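Local atomic coordinates of epimerase family protein SDR39U1 (Homo sapiens, PDB entry 4B4O), a protein that probably acts as an NADP-dependent oxidoreductase, binding NADPH in a Rossmann-type fold of the epimerase/dehydratase family. Residues A[28-33]-A[37-42]; A[87-92]-A[101-106]; A[138-143]-A[152-157]. The protein carries 3 engineered substitutions. All coordinates share one frame; numbering follows the deposited sequence.

The three contacts come in series along the chain, and all reach the parallel sheet of one Rossmann-type domain. Interaction 1 joins strands 26-31 and 38-40. Interaction 2, whose centre is about 15 Å away, sets helix 72-95 on strand 102-108, and the two meet where Trp41 packs on Leu89. The centre of interaction 3, which joins helix 131-143 to the neighbouring strand 151-161, is about 9 Å from that of interaction 2 and about 21 Å from that of interaction 1; Trp103 NE1 bonds to Ala143 O between interactions 2 and 3. Interaction 1 holds the 2'-phosphate and adenine of NADPH, while interactions 2 and 3 both reach its nicotinamide riboside.

Interaction 1 (A[28-33]-A[37-42]); sequences TLVSRK and GRITWD. With NDP (NADPH dihydro-nicotinamide-adenine-dinucleotide phosphate), chain I.
Leu29 and Arg38 pair at the start of a short parallel ladder between strands 26-31 and 38-40, part of the Rossmann-type sheet that receives the adenosine half of NADPH. Leu29 is held at both backbone polar atoms: its N donates to Gly37 O (2.9 Å), and its O accepts from Ile39 N, nearly in line with the carbonyl. Ser31 N then donates to Ile39 O (3.0 Å); past the ladder, Trp41 N makes a weak bond to Ser31 O. Val30, between Leu29 and Ser31, bonds through its backbone to Val5 and Gly7 on the other side.

Beyond the ladder, Ser31 and Arg32 turn their donors to the cofactor. The Ser31 hydroxyl, swung opposite the backbone N (chi1 171°), donates to phosphate oxygen O3X of NADPH (2.6 Å) and accepts from Lys33 N (3.1 Å), an ST turn. Arg32 sends both its backbone N and NE to O1X, the latter at 2.8 Å, and NH2 to O2X. Its guanidinium also lies face-on against the adenine. The 2'-phosphate is what NADH lacks, so this grip is consistent with a preference for NADPH. Arg38 NH1 reaches Lys33 O in a weak bond, and Thr40 OG1 caps Glu43 N at the start of helix 41-47. On the Val30 face of the ladder, Val30 CG1 makes a CH-pi contact over the face of Trp41, 3.3 Å from the centroid of its six-membered ring.

Interaction 2 (A[87-92]-A[101-106]); sequences QLLAKA and KAWVLV. With NDP (NADPH dihydro-nicotinamide-adenine-dinucleotide phosphate), chain I.
Indole nitrogen NE1 of Trp103, whose ring packs against Leu89, is hydrogen-bonded to Ala143 O, so the one polar atom of this large buried side chain is satisfied by a backbone carbonyl of segment 138-143. The contact belongs to a beta-alpha-beta crossover of the Rossmann-type fold: strand 54-57 leads through helix 72-95 to strand 102-108, which lies parallel beside it. Between segments 87-92 and 101-106 themselves no hydrogen bond passes, and only 128 Å² of surface is buried, almost all of it through a single aromatic side chain.

The CB of Trp103 points toward the helix, and a first torsion that sets CG opposite the backbone N (chi1 165°) carries the six-membered ring out from the strand. The outer carbons of that ring do the touching. CH2 of Trp103 meets Leu89 CB at 3.6 Å, and CZ3 meets the methyl Leu89 CD1 at 3.9 Å, the leucine crossing the indole at a slant. Next to them, Trp103 CZ2 comes within 4.3 Å of Ala90 N on the helix backbone. Around the ring, Thr86 and Ile93 of the same helix and Ala55 and Asn57 of strand 54-57 add to the packing, so the indole is packed between helix 72-95 and strand 54-57. Further along the strand the chain arrives at the cofactor, where Val106 CG1 lies 3.6 Å from the ribose oxygen O4D of NADPH and 3.9 Å from nicotinamide atom C6N.

Interaction 3 (A[138-143]-A[152-157]); sequences KWEAAA and QVVVRS. With NDP (NADPH dihydro-nicotinamide-adenine-dinucleotide phosphate), chain I.
Segment 138-143, on helix 131-143, runs nearly antiparallel to segment 152-157 of strand 151-161, at 161° and with axes 10.2 Å apart at their closest, and Glu140 and Val154 have the nearest CA atoms between them, at 7.4 Å. From that position Glu140 reaches across with an extended chain to Arg156, whose own chain is straight from CG to NE. The two chains cross at about a right angle, yet their flat ends lie almost in one plane, 14° apart. The guanidinium meets the carboxylate side-on, through NE and NH2: Arg156 NE donates to Glu140 OE2 at 3.0 Å in a straight bond (179°), and Arg156 NH2 donates to Glu140 OE1 at 3.1 Å. Both oxygens use their syn lone pairs, the standard two-pronged salt bridge, here buried.

Second partners hold each group in place. Glu140 OE2 is also hydrogen-bonded to Thr107 OG1; Arg156 NH1 bonds to Tyr112 OH, and its guanidinium makes a cation-pi contact with Tyr111. Val154 CG1 packs alongside Glu140 OE2 at 3.4 Å. A leucine in place of Arg156 would probably leave the buried Glu140 carboxylate without its counter-charge, with Thr107 as its remaining polar partner among those named, and Tyr112 OH without its NH1 mate.

The cofactor lies at one end of the contact, where the helix segment begins and the strand segment finishes. The edge of Trp139 brings CZ2 to 3.3 Å from ribose oxygen O3D of NADPH, while Ser157 CB lies 3.5 Å from nicotinamide atom C5N.

The helix and strand complete another parallel crossover, since strand 151-161 pairs with strand 102-108, which precedes helix 131-143. Helix 72-95 packs beside this helix through Thr86, strand 213-217 flanks the strand, and helix 195-207 receives Val153 and Val155 on the sheet's other face.

Interaction 1 (A[28-33]-A[37-42])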
# COMPACT_ATOMS: atom_id res chain seq x y z
N THR A 28 -2.49 7.15 -17.57
CA THR A 28 -3.45 8.23 -17.31
C THR A 28 -3.87 8.14 -15.84
O THR A 28 -4.08 7.06 -15.35
CB THR A 28 -4.70 8.11 -18.23
OG1 THR A 28 -4.30 8.06 -19.60
CG2 THR A 28 -5.64 9.27 -18.06
N LEU A 29 -3.95 9.26 -15.15
CA LEU A 29 -4.32 9.25 -13.73
C LEU A 29 -5.77 9.64 -13.56
O LEU A 29 -6.30 10.41 -14.35
CB LEU A 29 -3.44 10.21 -12.90
CG LEU A 29 -1.93 10.19 -13.15
CD1 LEU A 29 -1.22 11.19 -12.28
CD2 LEU A 29 -1.37 8.79 -12.90
N VAL A 30 -6.44 9.08 -12.55
CA VAL A 30 -7.71 9.63 -12.08
C VAL A 30 -7.42 10.40 -10.80
O VAL A 30 -6.76 9.89 -9.90
CB VAL A 30 -8.80 8.57 -11.84
CG1 VAL A 30 -10.13 9.26 -11.60
CG2 VAL A 30 -8.91 7.65 -13.03
N SER A 31 -7.91 11.63 -10.73
CA SER A 31 -7.57 12.53 -9.65
C SER A 31 -8.76 13.40 -9.30
O SER A 31 -9.66 13.59 -10.12
CB SER A 31 -6.38 13.41 -10.08
OG SER A 31 -6.13 14.46 -9.17
N ARG A 32 -8.77 13.96 -8.09
CA ARG A 32 -9.78 14.93 -7.71
C ARG A 32 -9.60 16.27 -8.41
O ARG A 32 -10.54 17.04 -8.53
CB ARG A 32 -9.78 15.15 -6.22
CG ARG A 32 -10.41 14.01 -5.44
CD ARG A 32 -10.14 14.16 -3.96
NE ARG A 32 -8.71 14.16 -3.70
CZ ARG A 32 -8.15 14.45 -2.54
NH1 ARG A 32 -8.88 14.76 -1.49
NH2 ARG A 32 -6.83 14.42 -2.46
N LYS A 33 -8.39 16.55 -8.84
CA LYS A 33 -8.06 17.84 -9.45
C LYS A 33 -7.65 17.59 -10.90
O LYS A 33 -6.90 16.66 -11.19
CB LYS A 33 -6.94 18.56 -8.65
CG LYS A 33 -7.37 19.74 -7.74
CD LYS A 33 -8.70 19.57 -6.97
CE LYS A 33 -9.13 20.82 -6.21
NZ LYS A 33 -10.60 20.78 -5.91
N GLY A 37 -2.53 14.61 -18.52
CA GLY A 37 -2.25 13.22 -18.20
C GLY A 37 -3.23 12.61 -17.22
O GLY A 37 -2.96 11.54 -16.64
N ARG A 38 -4.39 13.24 -17.04
CA ARG A 38 -5.36 12.77 -16.04
C ARG A 38 -6.80 13.19 -16.30
O ARG A 38 -7.05 14.17 -16.99
CB ARG A 38 -4.95 13.23 -14.64
CG ARG A 38 -4.71 14.73 -14.57
CD ARG A 38 -4.48 15.18 -13.15
NE ARG A 38 -3.07 15.38 -12.82
CZ ARG A 38 -2.65 15.88 -11.64
NH1 ARG A 38 -3.54 16.22 -10.68
NH2 ARG A 38 -1.34 16.04 -11.42
N ILE A 39 -7.73 12.42 -15.75
CA ILE A 39 -9.13 12.75 -15.75
C ILE A 39 -9.63 12.78 -14.31
O ILE A 39 -9.07 12.13 -13.45
CB ILE A 39 -9.98 11.77 -16.62
CG1 ILE A 39 -10.03 10.35 -16.03
CG2 ILE A 39 -9.40 11.66 -18.04
CD1 ILE A 39 -11.08 9.44 -16.64
N THR A 40 -10.68 13.53 -14.05
CA THR A 40 -11.25 13.62 -12.71
C THR A 40 -12.29 12.54 -12.44
O THR A 40 -12.79 11.89 -13.36
CB THR A 40 -11.92 14.99 -12.47
OG1 THR A 40 -13.00 15.13 -13.38
CG2 THR A 40 -10.94 16.12 -12.68
N TRP A 41 -12.61 12.34 -11.16
CA TRP A 41 -13.66 11.38 -10.75
C TRP A 41 -14.99 11.77 -11.31
O TRP A 41 -15.73 10.91 -11.80
CB TRP A 41 -13.72 11.24 -9.23
CG TRP A 41 -12.43 10.65 -8.70
CD1 TRP A 41 -11.37 11.32 -8.11
CD2 TRP A 41 -11.98 9.26 -8.80
NE1 TRP A 41 -10.34 10.47 -7.82
CE2 TRP A 41 -10.64 9.22 -8.20
CE3 TRP A 41 -12.53 8.09 -9.28
CZ2 TRP A 41 -9.92 8.05 -8.09
CZ3 TRP A 41 -11.79 6.91 -9.17
CH2 TRP A 41 -10.52 6.89 -8.59
N ASP A 42 -15.29 13.06 -11.28
CA ASP A 42 -16.54 13.55 -11.84
C ASP A 42 -16.63 13.23 -13.33
O ASP A 42 -17.70 12.89 -13.83
CB ASP A 42 -16.68 15.07 -11.63
CG ASP A 42 -16.92 15.43 -10.17
OD1 ASP A 42 -17.18 14.53 -9.34
OD2 ASP A 42 -16.84 16.64 -9.85
PA NDP I . -1.10 8.73 -0.90
O1A NDP I . -1.87 9.44 0.25
O2A NDP I . 0.30 9.22 -1.31
O5B NDP I . -1.91 8.80 -2.31
C5B NDP I . -3.33 8.81 -2.23
C4B NDP I . -3.87 9.50 -3.45
O4B NDP I . -5.28 9.30 -3.46
C3B NDP I . -3.59 11.00 -3.43
O3B NDP I . -2.52 11.41 -4.32
C2B NDP I . -4.91 11.63 -3.87
O2B NDP I . -4.92 11.91 -5.26
C1B NDP I . -5.92 10.55 -3.66
N9A NDP I . -6.65 10.91 -2.43
C8A NDP I . -6.20 11.36 -1.22
N7A NDP I . -7.31 11.62 -0.40
C5A NDP I . -8.42 11.33 -1.12
C6A NDP I . -9.88 11.34 -0.92
N6A NDP I . -10.42 11.70 0.26
N1A NDP I . -10.68 10.97 -1.94
C2A NDP I . -10.14 10.61 -3.14
N3A NDP I . -8.81 10.54 -3.39
C4A NDP I . -7.97 10.87 -2.44
O3 NDP I . -1.13 7.19 -0.41
PN NDP I . -0.06 6.08 -0.88
O1N NDP I . 0.39 6.40 -2.29
O2N NDP I . 1.00 5.93 0.17
O5D NDP I . -0.98 4.71 -0.86
C5D NDP I . -2.04 4.67 -1.84
C4D NDP I . -3.10 3.64 -1.48
O4D NDP I . -2.38 2.52 -1.00
C3D NDP I . -4.05 4.05 -0.34
O3D NDP I . -5.41 3.59 -0.62
C2D NDP I . -3.43 3.40 0.90
O2D NDP I . -4.33 2.91 1.91
C1D NDP I . -2.80 2.17 0.32
N1N NDP I . -1.68 1.65 1.12
C2N NDP I . -0.61 2.40 1.41
C3N NDP I . 0.43 1.90 2.16
C7N NDP I . 1.60 2.78 2.43
O7N NDP I . 1.75 3.78 1.73
N7N NDP I . 2.46 2.48 3.40
C4N NDP I . 0.43 0.49 2.64
C5N NDP I . -0.77 -0.24 2.27
C6N NDP I . -1.76 0.36 1.52
P2B NDP I . -5.56 13.34 -5.79
O1X NDP I . -7.06 13.18 -5.74
O2X NDP I . -5.04 14.46 -4.84
O3X NDP I . -4.97 13.28 -7.22

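Interaction 2 (A[87-92]-A[101-106])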
# COMPACT_ATOMS: atom_id res chain seq x y z
N GLN A 87 -15.47 1.59 -6.27
CA GLN A 87 -16.75 1.16 -6.84
C GLN A 87 -16.99 1.85 -8.16
O GLN A 87 -17.50 1.26 -9.10
CB GLN A 87 -17.87 1.44 -5.84
CG GLN A 87 -19.27 1.07 -6.31
CD GLN A 87 -20.02 0.17 -5.31
OE1 GLN A 87 -21.17 0.46 -4.89
NE2 GLN A 87 -19.38 -0.94 -4.94
N LEU A 88 -16.57 3.11 -8.23
CA LEU A 88 -16.78 3.93 -9.42
C LEU A 88 -15.98 3.37 -10.59
O LEU A 88 -16.46 3.34 -11.72
CB LEU A 88 -16.35 5.37 -9.13
CG LEU A 88 -17.17 6.54 -9.71
CD1 LEU A 88 -18.65 6.27 -9.88
CD2 LEU A 88 -16.95 7.75 -8.79
N LEU A 89 -14.76 2.94 -10.30
CA LEU A 89 -13.92 2.29 -11.29
C LEU A 89 -14.47 0.94 -11.69
O LEU A 89 -14.52 0.60 -12.88
CB LEU A 89 -12.48 2.14 -10.76
CG LEU A 89 -11.54 3.30 -11.09
CD1 LEU A 89 -10.21 3.25 -10.33
CD2 LEU A 89 -11.31 3.34 -12.59
N ALA A 90 -14.89 0.16 -10.70
CA ALA A 90 -15.49 -1.16 -10.94
C ALA A 90 -16.70 -1.10 -11.87
O ALA A 90 -16.77 -1.82 -12.86
CB ALA A 90 -15.87 -1.80 -9.61
N LYS A 91 -17.64 -0.22 -11.56
CA LYS A 91 -18.82 -0.03 -12.39
C LYS A 91 -18.47 0.46 -13.80
O LYS A 91 -19.09 0.06 -14.77
CB LYS A 91 -19.83 0.90 -11.72
CG LYS A 91 -20.45 0.28 -10.48
CD LYS A 91 -21.53 1.17 -9.87
CE LYS A 91 -22.19 0.55 -8.62
NZ LYS A 91 -23.65 0.90 -8.55
N ALA A 92 -17.44 1.30 -13.90
CA ALA A 92 -17.00 1.83 -15.19
C ALA A 92 -16.42 0.72 -16.06
O ALA A 92 -16.69 0.67 -17.26
CB ALA A 92 -16.00 2.95 -15.00
N LYS A 101 -8.27 -5.54 -19.76
CA LYS A 101 -7.91 -6.94 -19.55
C LYS A 101 -7.45 -7.22 -18.11
O LYS A 101 -7.55 -8.35 -17.65
CB LYS A 101 -6.86 -7.38 -20.60
CG LYS A 101 -5.42 -6.98 -20.32
N ALA A 102 -6.97 -6.20 -17.39
CA ALA A 102 -6.57 -6.35 -15.98
C ALA A 102 -7.06 -5.22 -15.06
O ALA A 102 -7.27 -4.08 -15.51
CB ALA A 102 -5.07 -6.53 -15.84
N TRP A 103 -7.27 -5.55 -13.79
CA TRP A 103 -7.81 -4.63 -12.75
C TRP A 103 -7.21 -4.95 -11.41
O TRP A 103 -7.40 -6.03 -10.87
CB TRP A 103 -9.33 -4.77 -12.70
CG TRP A 103 -10.11 -4.20 -11.52
CD1 TRP A 103 -11.11 -4.83 -10.81
CD2 TRP A 103 -10.07 -2.85 -10.94
NE1 TRP A 103 -11.65 -4.01 -9.86
CE2 TRP A 103 -11.08 -2.82 -9.88
CE3 TRP A 103 -9.32 -1.71 -11.17
CZ2 TRP A 103 -11.30 -1.70 -9.10
CZ3 TRP A 103 -9.56 -0.58 -10.38
CH2 TRP A 103 -10.52 -0.58 -9.36
N VAL A 104 -6.42 -4.02 -10.89
CA VAL A 104 -5.59 -4.28 -9.73
C VAL A 104 -5.86 -3.28 -8.63
O VAL A 104 -5.85 -2.08 -8.88
CB VAL A 104 -4.12 -4.19 -10.12
CG1 VAL A 104 -3.25 -4.56 -8.93
CG2 VAL A 104 -3.89 -5.07 -11.34
N LEU A 105 -6.10 -3.77 -7.41
CA LEU A 105 -6.35 -2.92 -6.24
C LEU A 105 -5.27 -3.10 -5.22
O LEU A 105 -4.72 -4.20 -5.07
CB LEU A 105 -7.69 -3.29 -5.59
CG LEU A 105 -8.11 -2.39 -4.44
CD1 LEU A 105 -8.20 -0.94 -4.88
CD2 LEU A 105 -9.46 -2.86 -3.91
N VAL A 106 -4.91 -2.00 -4.55
CA VAL A 106 -3.99 -2.07 -3.42
C VAL A 106 -4.80 -1.93 -2.17
O VAL A 106 -5.55 -0.96 -2.01
CB VAL A 106 -2.89 -0.97 -3.46
CG1 VAL A 106 -2.17 -0.88 -2.12
CG2 VAL A 106 -1.87 -1.23 -4.56
PA NDP I . -1.10 8.73 -0.90
O1A NDP I . -1.87 9.44 0.25
O2A NDP I . 0.30 9.22 -1.31
O5B NDP I . -1.91 8.80 -2.31
C5B NDP I . -3.33 8.81 -2.23
C4B NDP I . -3.87 9.50 -3.45
O4B NDP I . -5.28 9.30 -3.46
C3B NDP I . -3.59 11.00 -3.43
O3B NDP I . -2.52 11.41 -4.32
C2B NDP I . -4.91 11.63 -3.87
O2B NDP I . -4.92 11.91 -5.26
C1B NDP I . -5.92 10.55 -3.66
N9A NDP I . -6.65 10.91 -2.43
C8A NDP I . -6.20 11.36 -1.22
N7A NDP I . -7.31 11.62 -0.40
C5A NDP I . -8.42 11.33 -1.12
C6A NDP I . -9.88 11.34 -0.92
N6A NDP I . -10.42 11.70 0.26
N1A NDP I . -10.68 10.97 -1.94
C2A NDP I . -10.14 10.61 -3.14
N3A NDP I . -8.81 10.54 -3.39
C4A NDP I . -7.97 10.87 -2.44
O3 NDP I . -1.13 7.19 -0.41
PN NDP I . -0.06 6.08 -0.88
O1N NDP I . 0.39 6.40 -2.29
O2N NDP I . 1.00 5.93 0.17
O5D NDP I . -0.98 4.71 -0.86
C5D NDP I . -2.04 4.67 -1.84
C4D NDP I . -3.10 3.64 -1.48
O4D NDP I . -2.38 2.52 -1.00
C3D NDP I . -4.05 4.05 -0.34
O3D NDP I . -5.41 3.59 -0.62
C2D NDP I . -3.43 3.40 0.90
O2D NDP I . -4.33 2.91 1.91
C1D NDP I . -2.80 2.17 0.32
N1N NDP I . -1.68 1.65 1.12
C2N NDP I . -0.61 2.40 1.41
C3N NDP I . 0.43 1.90 2.16
C7N NDP I . 1.60 2.78 2.43
O7N NDP I . 1.75 3.78 1.73
N7N NDP I . 2.46 2.48 3.40
C4N NDP I . 0.43 0.49 2.64
C5N NDP I . -0.77 -0.24 2.27
C6N NDP I . -1.76 0.36 1.52
P2B NDP I . -5.56 13.34 -5.79
O1X NDP I . -7.06 13.18 -5.74
O2X NDP I . -5.04 14.46 -4.84
O3X NDP I . -4.97 13.28 -7.22

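Interaction 3 (A[138-143]-A[152-157])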
# COMPACT_ATOMS: atom_id res chain seq x y z
N LYS A 138 -14.40 -4.77 2.89
CA LYS A 138 -15.37 -3.95 2.13
C LYS A 138 -14.74 -3.34 0.89
O LYS A 138 -15.34 -3.26 -0.16
CB LYS A 138 -15.95 -2.83 3.02
CG LYS A 138 -16.89 -3.32 4.10
CD LYS A 138 -16.91 -2.32 5.25
CE LYS A 138 -18.15 -2.47 6.12
NZ LYS A 138 -17.87 -1.96 7.50
N TRP A 139 -13.49 -2.94 1.06
CA TRP A 139 -12.69 -2.36 -0.00
C TRP A 139 -12.50 -3.35 -1.13
O TRP A 139 -12.70 -3.02 -2.30
CB TRP A 139 -11.35 -2.00 0.61
CG TRP A 139 -10.47 -1.01 -0.09
CD1 TRP A 139 -10.64 -0.41 -1.33
CD2 TRP A 139 -9.20 -0.51 0.40
NE1 TRP A 139 -9.58 0.42 -1.61
CE2 TRP A 139 -8.68 0.40 -0.61
CE3 TRP A 139 -8.46 -0.72 1.54
CZ2 TRP A 139 -7.49 1.05 -0.46
CZ3 TRP A 139 -7.25 -0.05 1.68
CH2 TRP A 139 -6.78 0.82 0.70
N GLU A 140 -12.10 -4.56 -0.80
CA GLU A 140 -11.95 -5.61 -1.79
C GLU A 140 -13.30 -5.96 -2.40
O GLU A 140 -13.40 -6.16 -3.61
CB GLU A 140 -11.25 -6.83 -1.19
CG GLU A 140 -9.80 -6.50 -0.83
CD GLU A 140 -9.00 -7.64 -0.19
OE1 GLU A 140 -9.48 -8.80 -0.14
OE2 GLU A 140 -7.85 -7.36 0.26
N ALA A 141 -14.34 -6.01 -1.58
CA ALA A 141 -15.68 -6.28 -2.10
C ALA A 141 -16.08 -5.25 -3.16
O ALA A 141 -16.75 -5.57 -4.14
CB ALA A 141 -16.70 -6.28 -0.98
N ALA A 142 -15.70 -4.00 -2.92
CA ALA A 142 -16.05 -2.90 -3.79
C ALA A 142 -15.40 -3.07 -5.17
O ALA A 142 -15.95 -2.64 -6.18
CB ALA A 142 -15.66 -1.59 -3.14
N ALA A 143 -14.24 -3.70 -5.19
CA ALA A 143 -13.50 -3.90 -6.43
C ALA A 143 -13.99 -5.10 -7.24
O ALA A 143 -13.64 -5.23 -8.41
CB ALA A 143 -12.01 -4.05 -6.14
N GLN A 152 -8.39 -10.09 -12.33
CA GLN A 152 -8.48 -9.33 -11.07
C GLN A 152 -7.35 -9.68 -10.12
O GLN A 152 -7.07 -10.86 -9.87
CB GLN A 152 -9.83 -9.56 -10.37
CG GLN A 152 -11.02 -9.17 -11.23
CD GLN A 152 -12.33 -9.14 -10.51
OE1 GLN A 152 -12.55 -8.38 -9.55
NE2 GLN A 152 -13.24 -9.94 -11.00
N VAL A 153 -6.71 -8.64 -9.59
CA VAL A 153 -5.62 -8.82 -8.64
C VAL A 153 -5.83 -7.85 -7.46
O VAL A 153 -6.24 -6.72 -7.65
CB VAL A 153 -4.23 -8.57 -9.26
CG1 VAL A 153 -3.14 -8.76 -8.21
CG2 VAL A 153 -3.97 -9.51 -10.42
N VAL A 154 -5.57 -8.33 -6.25
CA VAL A 154 -5.55 -7.45 -5.10
C VAL A 154 -4.21 -7.64 -4.44
O VAL A 154 -3.84 -8.74 -4.09
CB VAL A 154 -6.67 -7.78 -4.10
CG1 VAL A 154 -6.45 -7.02 -2.82
CG2 VAL A 154 -8.03 -7.46 -4.69
N VAL A 155 -3.47 -6.55 -4.27
CA VAL A 155 -2.19 -6.57 -3.57
C VAL A 155 -2.37 -5.97 -2.18
O VAL A 155 -2.61 -4.78 -2.03
CB VAL A 155 -1.11 -5.81 -4.38
CG1 VAL A 155 0.26 -5.93 -3.73
CG2 VAL A 155 -1.04 -6.34 -5.82
N ARG A 156 -2.28 -6.82 -1.16
CA ARG A 156 -2.34 -6.36 0.21
C ARG A 156 -0.93 -5.93 0.61
O ARG A 156 -0.03 -6.76 0.77
CB ARG A 156 -2.82 -7.47 1.14
CG ARG A 156 -4.31 -7.80 0.99
CD ARG A 156 -4.65 -9.15 1.59
NE ARG A 156 -6.06 -9.49 1.40
CZ ARG A 156 -6.61 -10.65 1.70
NH1 ARG A 156 -5.88 -11.63 2.21
NH2 ARG A 156 -7.90 -10.83 1.50
N SER A 157 -0.74 -4.64 0.81
CA SER A 157 0.60 -4.09 1.02
C SER A 157 0.97 -3.93 2.49
O SER A 157 0.14 -3.58 3.33
CB SER A 157 0.69 -2.72 0.35
OG SER A 157 2.00 -2.18 0.47
PA NDP I . -1.10 8.73 -0.90
O1A NDP I . -1.87 9.44 0.25
O2A NDP I . 0.30 9.22 -1.31
O5B NDP I . -1.91 8.80 -2.31
C5B NDP I . -3.33 8.81 -2.23
C4B NDP I . -3.87 9.50 -3.45
O4B NDP I . -5.28 9.30 -3.46
C3B NDP I . -3.59 11.00 -3.43
O3B NDP I . -2.52 11.41 -4.32
C2B NDP I . -4.91 11.63 -3.87
O2B NDP I . -4.92 11.91 -5.26
C1B NDP I . -5.92 10.55 -3.66
N9A NDP I . -6.65 10.91 -2.43
C8A NDP I . -6.20 11.36 -1.22
N7A NDP I . -7.31 11.62 -0.40
C5A NDP I . -8.42 11.33 -1.12
C6A NDP I . -9.88 11.34 -0.92
N6A NDP I . -10.42 11.70 0.26
N1A NDP I . -10.68 10.97 -1.94
C2A NDP I . -10.14 10.61 -3.14
N3A NDP I . -8.81 10.54 -3.39
C4A NDP I . -7.97 10.87 -2.44
O3 NDP I . -1.13 7.19 -0.41
PN NDP I . -0.06 6.08 -0.88
O1N NDP I . 0.39 6.40 -2.29
O2N NDP I . 1.00 5.93 0.17
O5D NDP I . -0.98 4.71 -0.86
C5D NDP I . -2.04 4.67 -1.84
C4D NDP I . -3.10 3.64 -1.48
O4D NDP I . -2.38 2.52 -1.00
C3D NDP I . -4.05 4.05 -0.34
O3D NDP I . -5.41 3.59 -0.62
C2D NDP I . -3.43 3.40 0.90
O2D NDP I . -4.33 2.91 1.91
C1D NDP I . -2.80 2.17 0.32
N1N NDP I . -1.68 1.65 1.12
C2N NDP I . -0.61 2.40 1.41
C3N NDP I . 0.43 1.90 2.16
C7N NDP I . 1.60 2.78 2.43
O7N NDP I . 1.75 3.78 1.73
N7N NDP I . 2.46 2.48 3.40
C4N NDP I . 0.43 0.49 2.64
C5N NDP I . -0.77 -0.24 2.27
C6N NDP I . -1.76 0.36 1.52
P2B NDP I . -5.56 13.34 -5.79
O1X NDP I . -7.06 13.18 -5.74
O2X NDP I . -5.04 14.46 -4.84
O3X NDP I . -4.97 13.28 -7.22